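Local coordinates for computational designed protein based on evolution (PDB 6JCC), which is of unknown function but is a computationally designed helical protein, probably modelled on the caspase recruitment domain fold, at residues E14-I19 and K58-I63. Sequence-based numbering, arbitrary orientation.
Sequences EILAEI and KLIDFI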
loop_
_atom_site.group_PDB
_atom_site.type_symbol
_atom_site.label_atom_id
_atom_site.label_comp_id
_atom_site.label_asym_id
_atom_site.label_seq_id
_atom_site.Cartn_x
_atom_site.Cartn_y
_atom_site.Cartn_z
ATOM N N GLU A 14 6.995 -6.431 3.171
ATOM C CA GLU A 14 7.100 -6.335 4.629
ATOM C C GLU A 14 6.452 -5.062 5.170
ATOM O O GLU A 14 5.773 -5.099 6.189
ATOM C CB GLU A 14 8.569 -6.390 5.061
ATOM N N ILE A 15 6.665 -3.945 4.479
ATOM C CA ILE A 15 6.093 -2.658 4.883
ATOM C C ILE A 15 4.577 -2.658 4.738
ATOM O O ILE A 15 3.880 -2.180 5.623
ATOM C CB ILE A 15 6.717 -1.487 4.098
ATOM C CG1 ILE A 15 8.190 -1.363 4.477
ATOM C CG2 ILE A 15 6.019 -0.167 4.409
ATOM C CD1 ILE A 15 9.047 -0.814 3.375
ATOM N N LEU A 16 4.076 -3.194 3.630
ATOM C CA LEU A 16 2.629 -3.319 3.433
ATOM C C LEU A 16 1.994 -4.192 4.516
ATOM O O LEU A 16 0.957 -3.835 5.063
ATOM C CB LEU A 16 2.304 -3.870 2.042
ATOM C CG LEU A 16 2.610 -2.949 0.855
ATOM C CD1 LEU A 16 2.491 -3.712 -0.454
ATOM C CD2 LEU A 16 1.713 -1.720 0.836
ATOM N N ALA A 17 2.636 -5.313 4.844
ATOM C CA ALA A 17 2.169 -6.183 5.933
ATOM C C ALA A 17 2.174 -5.475 7.292
ATOM O O ALA A 17 1.241 -5.634 8.077
ATOM C CB ALA A 17 3.004 -7.455 5.998
ATOM N N GLU A 18 3.217 -4.696 7.557
ATOM C CA GLU A 18 3.324 -3.934 8.801
ATOM C C GLU A 18 2.248 -2.852 8.905
ATOM O O GLU A 18 1.668 -2.658 9.971
ATOM C CB GLU A 18 4.724 -3.331 8.947
ATOM C CG GLU A 18 4.962 -2.604 10.262
ATOM C CD GLU A 18 6.413 -2.203 10.475
ATOM O OE1 GLU A 18 7.242 -2.390 9.560
ATOM O OE2 GLU A 18 6.719 -1.679 11.564
ATOM N N ILE A 19 1.990 -2.151 7.801
ATOM C CA ILE A 19 0.891 -1.174 7.744
ATOM C C ILE A 19 -0.428 -1.868 8.081
ATOM O O ILE A 19 -1.166 -1.409 8.953
ATOM C CB ILE A 19 0.799 -0.484 6.357
ATOM C CG1 ILE A 19 1.985 0.464 6.154
ATOM C CG2 ILE A 19 -0.499 0.312 6.214
ATOM C CD1 ILE A 19 2.261 0.796 4.703
ATOM N N LYS A 58 -1.448 -9.744 -2.247
ATOM C CA LYS A 58 -2.558 -9.369 -3.122
ATOM C C LYS A 58 -2.566 -7.850 -3.324
ATOM O O LYS A 58 -2.767 -7.369 -4.435
ATOM C CB LYS A 58 -3.897 -9.830 -2.539
ATOM C CG LYS A 58 -3.996 -11.320 -2.227
ATOM C CD LYS A 58 -4.133 -12.175 -3.475
ATOM C CE LYS A 58 -4.199 -13.656 -3.121
ATOM N NZ LYS A 58 -4.954 -14.454 -4.125
ATOM N N LEU A 59 -2.327 -7.102 -2.250
ATOM C CA LEU A 59 -2.389 -5.637 -2.294
ATOM C C LEU A 59 -1.316 -5.010 -3.186
ATOM O O LEU A 59 -1.571 -3.995 -3.830
ATOM C CB LEU A 59 -2.293 -5.052 -0.878
ATOM C CG LEU A 59 -2.503 -3.541 -0.712
ATOM C CD1 LEU A 59 -3.855 -3.093 -1.250
ATOM C CD2 LEU A 59 -2.365 -3.154 0.751
ATOM N N ILE A 60 -0.131 -5.617 -3.234
ATOM C CA ILE A 60 0.988 -5.071 -4.019
ATOM C C ILE A 60 0.619 -4.803 -5.489
ATOM O O ILE A 60 1.101 -3.838 -6.077
ATOM C CB ILE A 60 2.264 -5.957 -3.914
ATOM C CG1 ILE A 60 3.493 -5.201 -4.437
ATOM C CG2 ILE A 60 2.084 -7.290 -4.634
ATOM C CD1 ILE A 60 4.810 -5.895 -4.157
ATOM N N ASP A 61 -0.235 -5.646 -6.071
ATOM C CA ASP A 61 -0.687 -5.463 -7.460
ATOM C C ASP A 61 -1.347 -4.108 -7.674
ATOM O O ASP A 61 -1.135 -3.463 -8.696
ATOM C CB ASP A 61 -1.676 -6.562 -7.869
ATOM C CG ASP A 61 -1.016 -7.910 -8.049
ATOM O OD1 ASP A 61 0.219 -7.969 -8.214
ATOM O OD2 ASP A 61 -1.744 -8.920 -8.050
ATOM N N PHE A 62 -2.139 -3.684 -6.699
ATOM C CA PHE A 62 -2.836 -2.403 -6.777
ATOM C C PHE A 62 -1.911 -1.239 -6.441
ATOM O O PHE A 62 -1.990 -0.183 -7.074
ATOM C CB PHE A 62 -4.073 -2.437 -5.885
ATOM C CG PHE A 62 -5.037 -3.515 -6.276
ATOM C CD1 PHE A 62 -5.870 -3.344 -7.374
ATOM C CD2 PHE A 62 -5.077 -4.722 -5.585
ATOM C CE1 PHE A 62 -6.751 -4.341 -7.761
ATOM C CE2 PHE A 62 -5.958 -5.726 -5.967
ATOM C CZ PHE A 62 -6.794 -5.535 -7.057
ATOM N N ILE A 63 -1.015 -1.449 -5.479
ATOM C CA ILE A 63 0.001 -0.452 -5.120
ATOM C C ILE A 63 0.860 -0.081 -6.335
ATOM O O ILE A 63 1.153 1.093 -6.553
ATOM C CB ILE A 63 0.896 -0.950 -3.951
ATOM C CG1 ILE A 63 0.078 -1.162 -2.661
ATOM C CG2 ILE A 63 2.059 -0.004 -3.681
ATOM C CD1 ILE A 63 -0.619 0.063 -2.103
#
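In the core of this caspase recruitment domain, a helical bundle of the death-fold class, Leu16 of helix 6-22 sets its two methyls against Leu59, Ile60 and Ile63 of helix 52-63. The short axes of the two segments run closer to perpendicular than antiparallel, at 108°, and stay 10.5 Å apart at closest approach. Leu16 contributes 87 of the 150 Å² buried here, with Leu59, Ile60 and Ile63 supplying about 20 Å² each. Its CG, anti to the carbonyl carbon (chi1 -69°), carries the fork away from its own backbone toward helix 52-63. Leu16 CD1 rests over the start of the Ile60 side chain, 4.1 Å from Ile60 CB and as close to the backbone CA, the two side chains meeting nearly at right angles; it also comes within 4.1 Å of Ile63 CG1. Ile60 itself extends, CG1 anti to its backbone N (chi1 -166°), and points toward the earlier turns of helix 6-22, touching Leu12 and Leu13. Leu16 CD2 meets Ile63, whose side chain passes that of Leu16 in the opposite sense, and also Leu59 CD2 at 4.3 Å, all four residues being buried and their contacts purely apolar. Leu59 also touches Ile20 of helix 6-22 and Val46 of helix 40-47, whereas Ile63 touches Leu94 in a loop. The tightest approach is Leu16 CD2 to Ile63 CG1, 3.9 Å, with Ile63 CD1 slightly farther from the same methyl at 4.2 Å.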